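Local coordinates for sensor protein (Rhodopseudomonas palustris, PDB 2OOL) that senses light as a bacteriophytochrome, binding a biliverdin chromophore in its photosensory PAS-GAF region, and probably passes the signal to a histidine kinase module, at the interface of chains A and B. Coordinates in Å, arbitrary orientation; residue numbers count along the deposited sequence, not the author numbering. Chains: chain A/B, Sensor protein.

Contact 1: the interface of chains A and B. Residues chain A 137, 142-143, 146; chain B 145-146, 149-150.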
ATOM      1  N   ASP A 137       0.864   9.702  11.620  1.00 60.90           N
ATOM      2  CA  ASP A 137      -0.194   8.899  11.080  1.00 63.48           C
ATOM      3  C   ASP A 137      -0.954   8.207  12.210  1.00 65.13           C
ATOM      4  O   ASP A 137      -0.340   7.626  13.115  1.00 64.66           O
ATOM      5  CB  ASP A 137       0.365   7.861  10.114  1.00 63.26           C
ATOM      6  CG  ASP A 137      -0.732   7.088   9.406  1.00 62.58           C
ATOM      7  OD1 ASP A 137      -1.302   7.600   8.412  1.00 64.52           O
ATOM      8  OD2 ASP A 137      -1.020   5.965   9.857  1.00 62.82           O
ATOM      9  N   THR A 142      -4.400  -0.079   9.006  1.00 63.94           N
ATOM     10  CA  THR A 142      -3.328  -0.020   8.015  1.00 62.84           C
ATOM     11  C   THR A 142      -3.355  -1.238   7.068  1.00 61.57           C
ATOM     12  O   THR A 142      -3.147  -1.079   5.856  1.00 61.66           O
ATOM     13  CB  THR A 142      -1.899   0.148   8.675  1.00 63.47           C
ATOM     14  OG1 THR A 142      -1.894   1.254   9.595  1.00 62.94           O
ATOM     15  CG2 THR A 142      -0.811   0.376   7.611  1.00 62.87           C
ATOM     16  N   ASN A 143      -3.658  -2.430   7.588  1.00 59.09           N
ATOM     17  CA  ASN A 143      -3.796  -3.626   6.716  1.00 58.03           C
ATOM     18  C   ASN A 143      -4.931  -3.494   5.646  1.00 56.90           C
ATOM     19  O   ASN A 143      -4.721  -3.798   4.457  1.00 56.21           O
ATOM     20  CB  ASN A 143      -3.931  -4.908   7.550  1.00 56.98           C
ATOM     21  CG  ASN A 143      -2.587  -5.344   8.184  1.00 56.33           C
ATOM     22  OD1 ASN A 143      -1.532  -5.323   7.539  1.00 51.94           O
ATOM     23  ND2 ASN A 143      -2.639  -5.758   9.447  1.00 53.31           N
ATOM     24  N   PHE A 146      -3.638  -0.968   3.055  1.00 53.90           N
ATOM     25  CA  PHE A 146      -2.791  -1.578   2.031  1.00 54.32           C
ATOM     26  C   PHE A 146      -3.617  -2.369   1.003  1.00 54.06           C
ATOM     27  O   PHE A 146      -3.365  -2.313  -0.200  1.00 53.61           O
ATOM     28  CB  PHE A 146      -1.771  -2.537   2.636  1.00 54.57           C
ATOM     29  CG  PHE A 146      -0.674  -1.883   3.439  1.00 55.07           C
ATOM     30  CD1 PHE A 146      -0.369  -0.537   3.332  1.00 56.32           C
ATOM     31  CD2 PHE A 146       0.080  -2.662   4.302  1.00 55.59           C
ATOM     32  CE1 PHE A 146       0.658   0.017   4.099  1.00 55.94           C
ATOM     33  CE2 PHE A 146       1.081  -2.129   5.052  1.00 55.30           C
ATOM     34  CZ  PHE A 146       1.388  -0.780   4.952  1.00 55.67           C
TER
ATOM     35  N   PHE B 145       6.740  -3.608  10.816  1.00 55.63           N
ATOM     36  CA  PHE B 145       6.102  -4.227   9.669  1.00 54.69           C
ATOM     37  C   PHE B 145       5.493  -3.215   8.680  1.00 53.35           C
ATOM     38  O   PHE B 145       5.817  -3.259   7.506  1.00 52.83           O
ATOM     39  CB  PHE B 145       5.041  -5.231  10.160  1.00 55.22           C
ATOM     40  CG  PHE B 145       4.161  -5.768   9.075  1.00 55.40           C
ATOM     41  CD1 PHE B 145       4.600  -6.789   8.249  1.00 55.65           C
ATOM     42  CD2 PHE B 145       2.887  -5.248   8.876  1.00 56.49           C
ATOM     43  CE1 PHE B 145       3.787  -7.281   7.229  1.00 56.84           C
ATOM     44  CE2 PHE B 145       2.048  -5.758   7.875  1.00 56.81           C
ATOM     45  CZ  PHE B 145       2.501  -6.761   7.039  1.00 55.50           C
ATOM     46  N   PHE B 146       4.600  -2.340   9.142  1.00 52.41           N
ATOM     47  CA  PHE B 146       3.959  -1.355   8.263  1.00 52.63           C
ATOM     48  C   PHE B 146       4.983  -0.389   7.646  1.00 52.31           C
ATOM     49  O   PHE B 146       4.888  -0.045   6.467  1.00 51.62           O
ATOM     50  CB  PHE B 146       2.911  -0.517   9.004  1.00 52.77           C
ATOM     51  CG  PHE B 146       1.838  -1.322   9.699  1.00 52.74           C
ATOM     52  CD1 PHE B 146       1.084  -2.245   9.007  1.00 52.94           C
ATOM     53  CD2 PHE B 146       1.573  -1.110  11.049  1.00 53.22           C
ATOM     54  CE1 PHE B 146       0.095  -2.991   9.655  1.00 54.30           C
ATOM     55  CE2 PHE B 146       0.602  -1.823  11.711  1.00 54.15           C
ATOM     56  CZ  PHE B 146      -0.152  -2.772  11.016  1.00 53.60           C
ATOM     57  N   VAL B 149       6.893  -2.191   4.664  1.00 49.97           N
ATOM     58  CA  VAL B 149       6.126  -2.287   3.412  1.00 50.02           C
ATOM     59  C   VAL B 149       6.096  -0.946   2.676  1.00 49.76           C
ATOM     60  O   VAL B 149       6.264  -0.884   1.470  1.00 48.89           O
ATOM     61  CB  VAL B 149       4.674  -2.774   3.679  1.00 50.09           C
ATOM     62  CG1 VAL B 149       3.839  -2.763   2.398  1.00 47.47           C
ATOM     63  CG2 VAL B 149       4.706  -4.180   4.330  1.00 49.47           C
ATOM     64  N   ARG B 150       5.852   0.125   3.425  0.50 49.90           N
ATOM     65  CA  ARG B 150       5.875   1.466   2.868  0.50 50.12           C
ATOM     66  C   ARG B 150       7.214   1.752   2.165  0.50 50.22           C
ATOM     67  O   ARG B 150       7.214   2.165   0.999  0.50 50.18           O
ATOM     68  CB  ARG B 150       5.605   2.524   3.949  0.50 50.24           C
ATOM     69  CG  ARG B 150       4.173   2.549   4.474  0.50 50.46           C
ATOM     70  CD  ARG B 150       3.843   3.857   5.216  0.50 50.37           C
ATOM     71  NE  ARG B 150       2.973   3.631   6.382  0.50 50.50           N
ATOM     72  CZ  ARG B 150       1.637   3.575   6.375  0.50 50.69           C
ATOM     73  NH1 ARG B 150       1.000   3.352   7.520  0.50 50.97           N
ATOM     74  NH2 ARG B 150       0.927   3.730   5.255  0.50 50.83           N
TER
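With chi1 of -55°, the CG of B:Phe146 lies anti to its own carbonyl carbon, and the ring is thereby presented to A:Thr142, whose methyl CG2, anti to its backbone N, points at the ring. Both residues belong to helices of a phytochrome chromophore-binding domain, helix 142-157 of chain A and helix 144-156 of chain B, which meet in a helix-to-helix packing between two copies of the protein; this pairing may be part of a phytochrome dimer interface, though the crystal assembly alone does not prove it. A:Thr142 sits over one face of the B:Phe146 ring: its CB is 3.9 Å from the ring centroid, a CH-pi contact, and its CG2 reaches ring atom CD1 at 3.5 Å. The amide of A:Asn143 occupies the edge of the same ring, with CG in the ring plane and the amide turned 61° to it; its oxygen OD1 lies 3.5 Å from CE1 of B:Phe146 and 3.6 Å from CE2 of B:Phe145. Replacing B:Phe146 by an alanine would probably leave A:Thr142 without the aromatic face it rests on and the A:Asn143 amide with less to hold its rotation. A:Phe146 reaches back the other way, and CG1 of B:Val149 covers one face near the rim, 3.9 Å from CE2, while the carbonyl oxygen of A:Thr142 lies over the opposite face. B:Arg150, bent at chi3, runs across this ring with its guanidinium plane at 70° to it, bringing NH2 to 3.9 Å from CE1 of A:Phe146. Its NH1 stands 4.0 Å from the carboxylate OD2 of A:Asp137, too long for a salt bridge but near enough that the opposite charges probably attract.

Contact 2: the interface of chains A and B. Residues chain A 312, 315-316, 319; chain B 154, 157.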
ATOM      1  N   GLN A 312       1.549  10.032   0.626  1.00 54.66           N
ATOM      2  CA  GLN A 312       2.388   9.200  -0.223  1.00 55.24           C
ATOM      3  C   GLN A 312       1.548   8.129  -0.972  1.00 55.14           C
ATOM      4  O   GLN A 312       1.922   7.711  -2.085  1.00 53.10           O
ATOM      5  CB  GLN A 312       3.479   8.494   0.557  1.00 55.66           C
ATOM      6  CG  GLN A 312       4.584   9.382   1.122  1.00 59.03           C
ATOM      7  CD  GLN A 312       5.597   8.567   1.913  1.00 59.33           C
ATOM      8  OE1 GLN A 312       5.253   7.883   2.910  1.00 65.18           O
ATOM      9  NE2 GLN A 312       6.831   8.595   1.457  1.00 59.29           N
ATOM     10  N   GLU A 315      -0.176   9.761  -3.887  1.00 54.69           N
ATOM     11  CA  GLU A 315       0.793  10.078  -4.916  1.00 54.44           C
ATOM     12  C   GLU A 315       1.051   8.845  -5.773  1.00 53.64           C
ATOM     13  O   GLU A 315       1.145   8.942  -6.992  0.50 51.61           O
ATOM     14  CB  GLU A 315       2.105  10.591  -4.320  1.00 54.14           C
ATOM     15  CG  GLU A 315       3.080  11.048  -5.383  1.00 55.21           C
ATOM     16  CD  GLU A 315       4.451  11.461  -4.810  1.00 56.50           C
ATOM     17  OE1 GLU A 315       4.751  11.165  -3.643  1.00 59.21           O
ATOM     18  OE2 GLU A 315       5.244  12.070  -5.551  1.00 60.83           O
ATOM     19  N   LEU A 316       1.175   7.702  -5.092  1.00 52.85           N
ATOM     20  CA  LEU A 316       1.268   6.401  -5.751  1.00 53.19           C
ATOM     21  C   LEU A 316       0.098   6.168  -6.700  1.00 53.34           C
ATOM     22  O   LEU A 316       0.297   5.775  -7.869  1.00 54.16           O
ATOM     23  CB  LEU A 316       1.317   5.279  -4.724  1.00 52.61           C
ATOM     24  CG  LEU A 316       1.401   3.842  -5.224  1.00 52.03           C
ATOM     25  CD1 LEU A 316       2.595   3.592  -6.158  1.00 49.46           C
ATOM     26  CD2 LEU A 316       1.429   2.894  -4.009  1.00 52.32           C
ATOM     27  N   GLN A 319       0.453   8.370  -9.662  1.00 52.10           N
ATOM     28  CA  GLN A 319       1.487   7.903 -10.573  1.00 52.09           C
ATOM     29  C   GLN A 319       0.992   6.685 -11.430  1.00 52.16           C
ATOM     30  O   GLN A 319       1.342   6.578 -12.614  1.00 53.88           O
ATOM     31  CB  GLN A 319       2.770   7.549  -9.829  1.00 51.47           C
ATOM     32  CG  GLN A 319       3.543   8.747  -9.176  1.00 53.22           C
ATOM     33  CD  GLN A 319       4.694   8.288  -8.282  1.00 53.81           C
ATOM     34  OE1 GLN A 319       4.855   7.082  -8.060  1.00 54.66           O
ATOM     35  NE2 GLN A 319       5.475   9.257  -7.707  1.00 57.00           N
TER
ATOM     36  N   ARG B 154       8.212   2.519  -1.718  1.00 51.93           N
ATOM     37  CA  ARG B 154       8.893   3.776  -2.092  1.00 52.75           C
ATOM     38  C   ARG B 154      10.215   3.539  -2.879  1.00 53.24           C
ATOM     39  O   ARG B 154      10.516   4.283  -3.808  1.00 53.24           O
ATOM     40  CB  ARG B 154       9.160   4.648  -0.857  1.00 53.45           C
ATOM     41  CG  ARG B 154       9.505   6.111  -1.155  1.00 54.77           C
ATOM     42  CD  ARG B 154       8.328   6.907  -1.785  1.00 58.49           C
ATOM     43  NE  ARG B 154       8.689   8.299  -2.117  1.00 58.92           N
ATOM     44  CZ  ARG B 154       8.007   9.087  -2.951  1.00 59.79           C
ATOM     45  NH1 ARG B 154       6.928   8.636  -3.569  1.00 61.20           N
ATOM     46  NH2 ARG B 154       8.410  10.334  -3.179  1.00 61.17           N
ATOM     47  N   GLN B 157       9.064   2.546  -6.468  1.00 54.23           N
ATOM     48  CA  GLN B 157       8.674   3.802  -7.144  1.00 54.54           C
ATOM     49  C   GLN B 157       9.846   4.599  -7.755  1.00 55.76           C
ATOM     50  O   GLN B 157       9.631   5.464  -8.611  1.00 56.38           O
ATOM     51  CB  GLN B 157       7.970   4.721  -6.140  1.00 53.98           C
ATOM     52  CG  GLN B 157       6.469   4.734  -6.225  1.00 54.28           C
ATOM     53  CD  GLN B 157       5.818   5.462  -5.060  1.00 53.57           C
ATOM     54  OE1 GLN B 157       5.833   4.972  -3.926  1.00 50.82           O
ATOM     55  NE2 GLN B 157       5.217   6.615  -5.337  1.00 50.92           N
TER
HETATM   56  O   HOH W   1       4.338   8.128  -3.211  1.00 44.09           O
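NE2 of B:Gln157, the side-chain amide nitrogen, is gripped from chain A both directly and through water. NE2 of B:Gln157 donates to the amide oxygen OE1 of A:Gln319 at 2.8 Å, with an angle of 158° at the hydrogen. The acceptor lies close to the amide plane of B:Gln157, whereas the donor stands above the carbonyl plane of A:Gln319, 44° out of it, and so is not on a lone pair. The two amides are turned steeply against each other, which fits side chains that cross at about a right angle. NE2 of B:Gln157 also hydrogen-bonds to water 1 at 2.8 Å. The oxygen of water 1 is 2.7 Å from the backbone O of A:Gln312. The oxygen of water 1 is also 3.1 Å from the carboxylate OE1 of A:Glu315, so that B:Gln157 is linked to two positions on the helix of the partner. With a water and a carbonyl as its partners, the amide is probably fixed in its rotation. CD1 of A:Leu316 packs against the amide carbon CD of B:Gln157 at 3.9 Å and against the methylene CG of B:Gln157 at 4.0 Å. B:Arg154 comes across A:Glu315 at about a right angle. Its CG is anti to the backbone N and the chain bends at chi2, which carries NH1 of B:Arg154 to 3.3 Å from OE1 of A:Glu315. The pair forms a salt bridge, but the hydrogen bond within it is weak, long and bent to 129° at the hydrogen. The amide NE2 of A:Gln312 meets the CD methylene of B:Arg154 at 3.9 Å, packing against its stem. In the fold, the chain A residues all come from helix 308-332, the last helix of the chromophore-binding fragment, while B:Arg154 lies on helix 144-156 of chain B and B:Gln157 directly follows that helix.

The C-alpha centres of contact 1 and contact 2 lie about 14 Å apart, and both draw on chain B helix 144-156: its first half supplies contact 1, its end and the residue just beyond supply contact 2. Chain A answers with two different helices, 142-157 and 308-332, so the one chain B helix bears on both. The first patch is mainly apolar and aromatic, the second polar and partly water-mediated. The interface is not an exact two-fold, so a residue need not make the same contacts in both copies. The protein associates with copies of itself, but the structure alone does not show whether this pairing is the biological dimer.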